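Local coordinates for hypothetical protein PA2201 (Pseudomonas aeruginosa, PDB 2FEF) that is of unknown function but probably acts as an immunity protein that protects its bacterium against a PoNe-type DNase toxin, at residues 137-142 against 147-152; 106-111 against 166-171; 228-233 against 251-256. All coordinates share one frame; numbering follows the deposited sequence.

Contact 1 (137-142 against 147-152)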
loop_
_atom_site.group_PDB
_atom_site.type_symbol
_atom_site.label_atom_id
_atom_site.label_comp_id
_atom_site.label_asym_id
_atom_site.label_seq_id
_atom_site.Cartn_x
_atom_site.Cartn_y
_atom_site.Cartn_z
ATOM N N PRO B 137 -15.592 0.893 -22.025
ATOM C CA PRO B 137 -14.777 -0.312 -21.998
ATOM C C PRO B 137 -13.814 -0.308 -20.816
ATOM O O PRO B 137 -13.516 0.763 -20.263
ATOM C CB PRO B 137 -13.956 -0.230 -23.297
ATOM C CG PRO B 137 -14.606 0.817 -24.149
ATOM C CD PRO B 137 -15.445 1.679 -23.264
ATOM N N ALA B 138 -13.300 -1.491 -20.466
ATOM C CA ALA B 138 -12.289 -1.635 -19.405
ATOM C C ALA B 138 -11.121 -0.664 -19.629
ATOM O O ALA B 138 -10.569 -0.077 -18.674
ATOM C CB ALA B 138 -11.773 -3.058 -19.360
ATOM N N LEU B 139 -10.763 -0.490 -20.891
ATOM C CA LEU B 139 -9.754 0.492 -21.266
ATOM C C LEU B 139 -10.335 1.364 -22.364
ATOM O O LEU B 139 -10.644 0.893 -23.459
ATOM C CB LEU B 139 -8.454 -0.208 -21.696
ATOM C CG LEU B 139 -7.107 0.513 -21.670
ATOM C CD1 LEU B 139 -6.869 1.345 -20.397
ATOM C CD2 LEU B 139 -5.991 -0.512 -21.880
ATOM N N ALA B 140 -10.505 2.647 -22.057
ATOM C CA ALA B 140 -11.177 3.583 -22.965
ATOM C C ALA B 140 -10.130 4.454 -23.629
ATOM O O ALA B 140 -9.678 5.435 -23.019
ATOM C CB ALA B 140 -12.147 4.449 -22.196
ATOM N N PRO B 141 -9.722 4.096 -24.862
ATOM C CA PRO B 141 -8.574 4.748 -25.493
ATOM C C PRO B 141 -8.853 6.197 -25.891
ATOM O O PRO B 141 -7.934 6.960 -26.060
ATOM C CB PRO B 141 -8.353 3.900 -26.750
ATOM C CG PRO B 141 -8.903 2.587 -26.401
ATOM C CD PRO B 141 -10.216 2.999 -25.717
ATOM N N ARG B 142 -10.127 6.587 -25.993
ATOM C CA ARG B 142 -10.440 7.996 -26.325
ATOM C C ARG B 142 -10.070 8.954 -25.195
ATOM O O ARG B 142 -9.921 10.179 -25.415
ATOM C CB ARG B 142 -11.926 8.147 -26.706
ATOM C CG ARG B 142 -12.206 7.676 -28.127
ATOM C CD ARG B 142 -13.734 7.581 -28.388
ATOM N NE ARG B 142 -13.994 6.807 -29.600
ATOM C CZ ARG B 142 -13.996 7.319 -30.823
ATOM N NH1 ARG B 142 -13.782 8.617 -31.010
ATOM N NH2 ARG B 142 -14.212 6.539 -31.869
ATOM N N PRO B 147 -2.446 5.627 -23.265
ATOM C CA PRO B 147 -1.102 5.019 -23.158
ATOM C C PRO B 147 -1.115 3.540 -22.719
ATOM O O PRO B 147 -0.232 2.825 -23.085
ATOM C CB PRO B 147 -0.413 5.857 -22.090
ATOM C CG PRO B 147 -1.092 7.220 -22.178
ATOM C CD PRO B 147 -2.556 6.836 -22.424
ATOM N N PHE B 148 -2.074 3.099 -21.894
ATOM C CA PHE B 148 -2.102 1.654 -21.553
ATOM C C PHE B 148 -2.467 0.814 -22.752
ATOM O O PHE B 148 -2.017 -0.345 -22.878
ATOM C CB PHE B 148 -3.135 1.354 -20.421
ATOM C CG PHE B 148 -2.775 1.983 -19.111
ATOM C CD1 PHE B 148 -1.788 1.432 -18.309
ATOM C CD2 PHE B 148 -3.468 3.120 -18.656
ATOM C CE1 PHE B 148 -1.450 2.010 -17.057
ATOM C CE2 PHE B 148 -3.159 3.717 -17.381
ATOM C CZ PHE B 148 -2.142 3.162 -16.600
ATOM N N ALA B 149 -3.333 1.352 -23.624
ATOM C CA ALA B 149 -3.717 0.588 -24.832
ATOM C C ALA B 149 -2.511 0.563 -25.804
ATOM O O ALA B 149 -2.205 -0.473 -26.419
ATOM C CB ALA B 149 -4.945 1.194 -25.504
ATOM N N LEU B 150 -1.827 1.697 -25.915
ATOM C CA LEU B 150 -0.591 1.784 -26.727
ATOM C C LEU B 150 0.406 0.737 -26.221
ATOM O O LEU B 150 0.961 -0.022 -27.019
ATOM C CB LEU B 150 0.041 3.198 -26.632
ATOM C CG LEU B 150 1.437 3.332 -27.284
ATOM C CD1 LEU B 150 1.317 3.020 -28.776
ATOM C CD2 LEU B 150 1.918 4.746 -27.032
ATOM N N GLN B 151 0.637 0.701 -24.898
ATOM C CA GLN B 151 1.578 -0.271 -24.330
ATOM C C GLN B 151 1.150 -1.717 -24.667
ATOM O O GLN B 151 1.969 -2.546 -25.060
ATOM C CB GLN B 151 1.655 -0.145 -22.784
ATOM C CG GLN B 151 2.789 -1.045 -22.214
ATOM C CD GLN B 151 2.664 -1.292 -20.733
ATOM O OE1 GLN B 151 1.795 -2.057 -20.295
ATOM N NE2 GLN B 151 3.550 -0.671 -19.951
ATOM N N LEU B 152 -0.134 -2.019 -24.487
ATOM C CA LEU B 152 -0.601 -3.398 -24.707
ATOM C C LEU B 152 -0.358 -3.845 -26.149
ATOM O O LEU B 152 0.092 -4.982 -26.378
ATOM C CB LEU B 152 -2.087 -3.533 -24.348
ATOM C CG LEU B 152 -2.303 -3.595 -22.833
ATOM C CD1 LEU B 152 -3.850 -3.393 -22.601
ATOM C CD2 LEU B 152 -1.792 -4.905 -22.274
#

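Contact 2 (106-111 against 166-171)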
loop_
_atom_site.group_PDB
_atom_site.type_symbol
_atom_site.label_atom_id
_atom_site.label_comp_id
_atom_site.label_asym_id
_atom_site.label_seq_id
_atom_site.Cartn_x
_atom_site.Cartn_y
_atom_site.Cartn_z
ATOM N N GLU B 106 1.639 -11.503 -18.208
ATOM C CA GLU B 106 0.755 -11.298 -17.042
ATOM C C GLU B 106 0.076 -9.956 -17.042
ATOM O O GLU B 106 -1.064 -9.822 -16.553
ATOM C CB GLU B 106 1.516 -11.494 -15.731
ATOM C CG GLU B 106 2.022 -12.931 -15.545
ATOM C CD GLU B 106 0.875 -13.911 -15.590
ATOM O OE1 GLU B 106 -0.214 -13.577 -15.063
ATOM O OE2 GLU B 106 1.050 -15.008 -16.140
ATOM N N THR B 107 0.765 -8.957 -17.572
ATOM C CA THR B 107 0.157 -7.634 -17.739
ATOM C C THR B 107 -1.068 -7.767 -18.665
ATOM O O THR B 107 -2.184 -7.334 -18.320
ATOM C CB THR B 107 1.133 -6.652 -18.352
ATOM O OG1 THR B 107 2.361 -6.662 -17.599
ATOM C CG2 THR B 107 0.522 -5.240 -18.422
ATOM N N ALA B 108 -0.863 -8.385 -19.823
ATOM C CA ALA B 108 -1.962 -8.657 -20.748
ATOM C C ALA B 108 -3.071 -9.506 -20.105
ATOM O O ALA B 108 -4.264 -9.198 -20.271
ATOM C CB ALA B 108 -1.425 -9.325 -22.020
ATOM N N ALA B 109 -2.694 -10.551 -19.356
ATOM C CA ALA B 109 -3.691 -11.422 -18.697
ATOM C C ALA B 109 -4.481 -10.636 -17.671
ATOM O O ALA B 109 -5.669 -10.795 -17.570
ATOM C CB ALA B 109 -3.016 -12.582 -18.014
ATOM N N LEU B 110 -3.819 -9.788 -16.887
ATOM C CA LEU B 110 -4.549 -9.047 -15.870
ATOM C C LEU B 110 -5.530 -8.062 -16.496
ATOM O O LEU B 110 -6.639 -7.916 -15.979
ATOM C CB LEU B 110 -3.609 -8.354 -14.874
ATOM C CG LEU B 110 -2.914 -9.295 -13.880
ATOM C CD1 LEU B 110 -1.735 -8.499 -13.272
ATOM C CD2 LEU B 110 -3.914 -9.870 -12.814
ATOM N N TRP B 111 -5.124 -7.377 -17.579
ATOM C CA TRP B 111 -6.065 -6.498 -18.291
ATOM C C TRP B 111 -7.308 -7.244 -18.842
ATOM O O TRP B 111 -8.445 -6.771 -18.698
ATOM C CB TRP B 111 -5.346 -5.734 -19.409
ATOM C CG TRP B 111 -4.614 -4.505 -18.922
ATOM C CD1 TRP B 111 -3.255 -4.392 -18.671
ATOM C CD2 TRP B 111 -5.191 -3.240 -18.594
ATOM N NE1 TRP B 111 -2.970 -3.114 -18.244
ATOM C CE2 TRP B 111 -4.140 -2.399 -18.152
ATOM C CE3 TRP B 111 -6.512 -2.738 -18.589
ATOM C CZ2 TRP B 111 -4.359 -1.058 -17.765
ATOM C CZ3 TRP B 111 -6.729 -1.414 -18.213
ATOM C CH2 TRP B 111 -5.650 -0.594 -17.786
ATOM N N PRO B 166 -5.638 -9.930 -30.358
ATOM C CA PRO B 166 -7.072 -9.993 -30.683
ATOM C C PRO B 166 -8.013 -10.000 -29.503
ATOM O O PRO B 166 -8.959 -9.234 -29.544
ATOM C CB PRO B 166 -7.202 -11.291 -31.505
ATOM C CG PRO B 166 -5.838 -11.368 -32.204
ATOM C CD PRO B 166 -4.905 -11.005 -31.050
ATOM N N ALA B 167 -7.785 -10.812 -28.465
ATOM C CA ALA B 167 -8.689 -10.765 -27.294
ATOM C C ALA B 167 -8.602 -9.426 -26.565
ATOM O O ALA B 167 -9.616 -8.906 -26.069
ATOM C CB ALA B 167 -8.407 -11.893 -26.317
ATOM N N LEU B 168 -7.392 -8.887 -26.463
ATOM C CA LEU B 168 -7.218 -7.541 -25.896
ATOM C C LEU B 168 -8.068 -6.504 -26.615
ATOM O O LEU B 168 -8.814 -5.765 -25.985
ATOM C CB LEU B 168 -5.725 -7.117 -25.866
ATOM C CG LEU B 168 -4.829 -7.931 -24.923
ATOM C CD1 LEU B 168 -3.373 -7.627 -25.183
ATOM C CD2 LEU B 168 -5.159 -7.676 -23.449
ATOM N N VAL B 169 -7.946 -6.420 -27.928
ATOM C CA VAL B 169 -8.773 -5.491 -28.702
ATOM C C VAL B 169 -10.282 -5.762 -28.516
ATOM O O VAL B 169 -11.051 -4.836 -28.275
ATOM C CB VAL B 169 -8.350 -5.494 -30.165
ATOM C CG1 VAL B 169 -9.269 -4.667 -30.989
ATOM C CG2 VAL B 169 -6.868 -4.923 -30.285
ATOM N N GLU B 170 -10.712 -7.019 -28.618
ATOM C CA GLU B 170 -12.146 -7.303 -28.430
ATOM C C GLU B 170 -12.667 -7.014 -27.006
ATOM O O GLU B 170 -13.684 -6.327 -26.830
ATOM C CB GLU B 170 -12.509 -8.746 -28.810
ATOM C CG GLU B 170 -13.981 -9.049 -28.429
ATOM C CD GLU B 170 -14.446 -10.403 -28.845
ATOM O OE1 GLU B 170 -13.600 -11.295 -28.977
ATOM O OE2 GLU B 170 -15.673 -10.568 -29.033
ATOM N N GLU B 171 -12.009 -7.587 -26.010
ATOM C CA GLU B 171 -12.566 -7.650 -24.658
ATOM C C GLU B 171 -12.198 -6.423 -23.816
ATOM O O GLU B 171 -13.021 -5.927 -23.029
ATOM C CB GLU B 171 -12.120 -8.920 -23.944
ATOM C CG GLU B 171 -12.442 -10.232 -24.710
ATOM C CD GLU B 171 -12.373 -11.517 -23.843
ATOM O OE1 GLU B 171 -11.877 -12.564 -24.342
ATOM O OE2 GLU B 171 -12.825 -11.502 -22.668
#

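Contact 3 (228-233 against 251-256)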
loop_
_atom_site.group_PDB
_atom_site.type_symbol
_atom_site.label_atom_id
_atom_site.label_comp_id
_atom_site.label_asym_id
_atom_site.label_seq_id
_atom_site.Cartn_x
_atom_site.Cartn_y
_atom_site.Cartn_z
ATOM N N SER B 228 11.060 15.385 -32.982
ATOM C CA SER B 228 10.181 16.436 -32.511
ATOM C C SER B 228 9.269 15.987 -31.370
ATOM O O SER B 228 9.072 16.744 -30.414
ATOM C CB SER B 228 9.372 17.019 -33.670
ATOM O OG SER B 228 8.258 16.206 -33.989
ATOM N N GLN B 229 8.736 14.762 -31.436
ATOM C CA GLN B 229 7.760 14.370 -30.427
ATOM C C GLN B 229 8.359 13.675 -29.205
ATOM O O GLN B 229 7.681 13.507 -28.191
ATOM C CB GLN B 229 6.590 13.557 -31.044
ATOM C CG GLN B 229 5.799 14.290 -32.166
ATOM C CD GLN B 229 5.357 15.673 -31.754
ATOM O OE1 GLN B 229 4.725 15.856 -30.697
ATOM N NE2 GLN B 229 5.710 16.668 -32.565
ATOM N N TYR B 230 9.641 13.294 -29.294
ATOM C CA TYR B 230 10.282 12.622 -28.174
ATOM C C TYR B 230 11.464 13.448 -27.726
ATOM O O TYR B 230 11.413 14.023 -26.661
ATOM C CB TYR B 230 10.689 11.181 -28.518
ATOM C CG TYR B 230 9.505 10.278 -28.491
ATOM C CD1 TYR B 230 8.653 10.173 -29.596
ATOM C CD2 TYR B 230 9.163 9.598 -27.314
ATOM C CE1 TYR B 230 7.492 9.373 -29.538
ATOM C CE2 TYR B 230 8.025 8.785 -27.253
ATOM C CZ TYR B 230 7.196 8.689 -28.354
ATOM O OH TYR B 230 6.098 7.881 -28.267
ATOM N N ARG B 231 12.501 13.559 -28.567
ATOM C CA ARG B 231 13.719 14.201 -28.122
ATOM C C ARG B 231 13.494 15.662 -27.726
ATOM O O ARG B 231 13.913 16.053 -26.642
ATOM C CB ARG B 231 14.873 14.046 -29.133
ATOM C CG ARG B 231 16.204 14.580 -28.568
ATOM C CD ARG B 231 17.373 14.296 -29.470
ATOM N NE ARG B 231 18.367 15.376 -29.386
ATOM C CZ ARG B 231 19.187 15.749 -30.372
ATOM N NH1 ARG B 231 19.175 15.127 -31.556
ATOM N NH2 ARG B 231 20.024 16.757 -30.170
ATOM N N GLU B 232 12.833 16.440 -28.588
ATOM C CA GLU B 232 12.574 17.858 -28.308
ATOM C C GLU B 232 11.548 18.088 -27.198
ATOM O O GLU B 232 11.583 19.115 -26.488
ATOM C CB GLU B 232 12.179 18.593 -29.596
ATOM C CG GLU B 232 13.387 18.758 -30.522
ATOM C CD GLU B 232 13.047 19.284 -31.921
ATOM O OE1 GLU B 232 11.872 19.581 -32.230
ATOM O OE2 GLU B 232 13.995 19.418 -32.725
ATOM N N PHE B 233 10.635 17.143 -27.048
ATOM C CA PHE B 233 9.651 17.215 -25.977
ATOM C C PHE B 233 10.344 17.010 -24.619
ATOM O O PHE B 233 10.169 17.805 -23.700
ATOM C CB PHE B 233 8.565 16.147 -26.165
ATOM C CG PHE B 233 7.573 16.116 -25.029
ATOM C CD1 PHE B 233 6.714 17.188 -24.832
ATOM C CD2 PHE B 233 7.545 15.059 -24.133
ATOM C CE1 PHE B 233 5.812 17.193 -23.766
ATOM C CE2 PHE B 233 6.651 15.054 -23.058
ATOM C CZ PHE B 233 5.770 16.117 -22.887
ATOM N N TYR B 251 2.593 6.124 -16.459
ATOM C CA TYR B 251 2.319 4.796 -15.886
ATOM C C TYR B 251 2.512 3.627 -16.856
ATOM O O TYR B 251 2.485 2.456 -16.409
ATOM C CB TYR B 251 0.898 4.720 -15.255
ATOM C CG TYR B 251 0.745 5.620 -14.057
ATOM C CD1 TYR B 251 1.061 5.146 -12.777
ATOM C CD2 TYR B 251 0.295 6.959 -14.198
ATOM C CE1 TYR B 251 0.919 5.962 -11.652
ATOM C CE2 TYR B 251 0.190 7.807 -13.069
ATOM C CZ TYR B 251 0.494 7.287 -11.813
ATOM O OH TYR B 251 0.380 8.044 -10.676
ATOM N N ALA B 252 2.656 3.890 -18.167
ATOM C CA ALA B 252 2.753 2.773 -19.126
ATOM C C ALA B 252 3.716 3.026 -20.289
ATOM O O ALA B 252 4.265 2.094 -20.845
ATOM C CB ALA B 252 1.382 2.399 -19.677
ATOM N N TRP B 253 3.895 4.292 -20.645
ATOM C CA TRP B 253 4.524 4.653 -21.948
ATOM C C TRP B 253 5.853 5.374 -21.713
ATOM O O TRP B 253 6.923 4.968 -22.237
ATOM C CB TRP B 253 3.464 5.487 -22.693
ATOM C CG TRP B 253 3.852 6.192 -23.965
ATOM C CD1 TRP B 253 4.831 5.852 -24.851
ATOM C CD2 TRP B 253 3.239 7.364 -24.466
ATOM N NE1 TRP B 253 4.856 6.751 -25.908
ATOM C CE2 TRP B 253 3.883 7.690 -25.691
ATOM C CE3 TRP B 253 2.208 8.196 -23.998
ATOM C CZ2 TRP B 253 3.523 8.807 -26.446
ATOM C CZ3 TRP B 253 1.858 9.306 -24.766
ATOM C CH2 TRP B 253 2.501 9.581 -25.971
ATOM N N GLY B 254 5.793 6.420 -20.888
ATOM C CA GLY B 254 6.980 7.138 -20.408
ATOM C C GLY B 254 7.861 7.696 -21.525
ATOM O O GLY B 254 7.394 8.405 -22.429
ATOM N N TRP B 255 9.139 7.343 -21.450
ATOM C CA TRP B 255 10.196 7.830 -22.340
ATOM C C TRP B 255 10.131 7.251 -23.759
ATOM O O TRP B 255 10.703 7.805 -24.690
ATOM C CB TRP B 255 11.507 7.399 -21.685
ATOM C CG TRP B 255 12.808 7.780 -22.312
ATOM C CD1 TRP B 255 13.603 7.003 -23.093
ATOM C CD2 TRP B 255 13.486 9.013 -22.132
ATOM N NE1 TRP B 255 14.749 7.675 -23.417
ATOM C CE2 TRP B 255 14.708 8.921 -22.827
ATOM C CE3 TRP B 255 13.190 10.185 -21.426
ATOM C CZ2 TRP B 255 15.621 9.973 -22.867
ATOM C CZ3 TRP B 255 14.111 11.228 -21.457
ATOM C CH2 TRP B 255 15.309 11.115 -22.176
ATOM N N TRP B 256 9.455 6.118 -23.915
ATOM C CA TRP B 256 9.704 5.243 -25.060
ATOM C C TRP B 256 8.801 5.455 -26.254
ATOM O O TRP B 256 7.593 5.428 -26.138
ATOM C CB TRP B 256 9.634 3.769 -24.601
ATOM C CG TRP B 256 10.642 3.561 -23.518
ATOM C CD1 TRP B 256 10.399 3.372 -22.184
ATOM C CD2 TRP B 256 12.052 3.604 -23.676
ATOM N NE1 TRP B 256 11.586 3.298 -21.503
ATOM C CE2 TRP B 256 12.621 3.425 -22.396
ATOM C CE3 TRP B 256 12.897 3.792 -24.784
ATOM C CZ2 TRP B 256 13.994 3.416 -22.181
ATOM C CZ3 TRP B 256 14.270 3.790 -24.573
ATOM C CH2 TRP B 256 14.807 3.598 -23.283
#

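Contact 1 (137-142 against 147-152)
Leu139 reaches from the loop after helix 97-127 onto the start of helix 146-158, meeting Phe148, Ala149 and Leu152. CG lies anti to the backbone N (chi1 -158°), which carries the forked end of the leucine to the helix. Both methyls then bear on Phe148 CB from the loop side, Leu139 CD1 and Leu139 CD2 each 3.7 Å from that carbon. Leu139 crosses Phe148 at about a right angle, touching the stem of the phenylalanine, whose ring runs on to meet Trp111. One turn further along, Leu139 CD2 rests 3.7 Å from Leu152 CD1. Between these two larger residues Ala149 presents only a methyl, small enough for the loop to come close: Leu139 CD2 lies 4.1 Å from Ala149 CB, and Pro141 CG approaches the same methyl at 4.3 Å. Pro141, its backbone stiffened by the ring, turns a carbon-only surface to the helix, and Leu181 of helix 179-189 touches both Pro141 and Ala149. The loop's polar backbone is served elsewhere, Leu139 by Val172 and Pro141 O by His200. With no hydrogen bond between the segments, the contact rests on shape and dispersion, as suits a loop laid on a helix in a buried place.

Contact 2 (106-111 against 166-171)
Leu168 packs on Ala108 and the base of Trp111, joining the short helix 165-172 to the long helix 97-127 in an all-helical fold. The leucine carries this small helix-helix contact. Its CG stands anti to its own carbonyl carbon (chi1 -66°), and the next bond is extended (chi2 168°); although CB points along the flank of the neighbouring helix, these two turns bring the branched end in close. The methyls divide the work. Leu168 CD1 meets the methyl of Ala108, 4.1 Å from its CB, while Leu168 CD2 lies against the backbone, 3.6 Å from Ala108 O. Alanine suits this position because so short a side chain lets the leucine reach the main chain of the opposing helix. Leu164 and Tyr104 pack nearby, on Ala108 and Leu168 respectively, and add to the apolar surroundings.

Trp111, one turn on from Ala108, contributes at its root, its CB 4.5 Å from Leu168 CD2. With chi1 at -82°, its indole departs from helix 165-172 and enters the interior, where NE1 hydrogen-bonds to Ser84 OG of helix 66-93, satisfying the one polar atom of a buried ring. Polar attachment of the two helices lies further along, where Glu171 makes a salt bridge to Arg116 of helix 97-127. Within the tryptophan's own helix, Thr107 also helps to frame the indole: Thr107 CG2 meets the ring at its edge, in the ring plane.

Contact 3 (228-233 against 251-256)
Tyr230 extends from helix 223-234 to Trp253, the first residue of a type II' beta turn that ends at Trp256. Gly254 occupies the second position of that turn with phi 57°, a conformation easily taken by a residue lacking CB, and the turn is closed by Trp256 N bonding to Trp253 O at 3.2 Å.

The tight part is the ring and hydroxyl of the tyrosine. Trp253 NE1 donates to Tyr230 OH over 2.9 Å, with an N-H...O angle of 140°, bent but nearly in the indole plane. The nitrogen likewise lies in the plane of the phenol ring, so the two aromatic groups meet edge to edge and are not stacked. Tyrosine suits the place by combining a flat apolar ring with a hydroxyl that reaches a buried indole N-H; that hydroxyl is also hydrogen-bonded to Glu259. The backbone of the turn closes in as well: Trp255 O comes to the edge of the phenol ring, 3.5 Å from Tyr230 CD2, and Tyr230 CE2 lies 3.6 Å from Trp256 C. Arg246 adds a cation-pi interaction with Tyr230.

Beyond this the contact is looser. The side chains of Trp255 and Trp256 point away from the helix to other partners: Trp255 NE1 bonds to Pro278 O, and Trp256 NE1 to Asp92 in helix 66-93. On the helix, Arg231 and Glu232 are exposed to solvent, as their charges suit, and make no contact with the turn. The indoles of Trp255 and Trp256, turned away from the tyrosine, meet each other: Trp255 CD1 lies 3.4 Å above the plane of the Trp256 ring, offset toward its rim.

All three contacts are largely buried, but contacts 1 and 2 lie nearer the centre of the chain, and contact 3 is more peripheral, with a partly exposed edge. Contacts 1 and 2 adjoin: Trp111, marginal in contact 2, packs through its ring on Leu139, Phe148 and Leu152 of contact 1, tying helices 97-127 and 146-158 together. Neither has a hydrogen bond across its segments, whereas contact 3 has one, from an indole N-H to a phenol oxygen. Helix 146-158 also reaches contact 3, where Phe148 packs on Tyr251 and Ala252, and Gln151 NE2 probably bonds to Ala252 O. Contacts 2 and 3, their centres about 24 Å apart, do not touch and lie on opposite sides of the chain's centre.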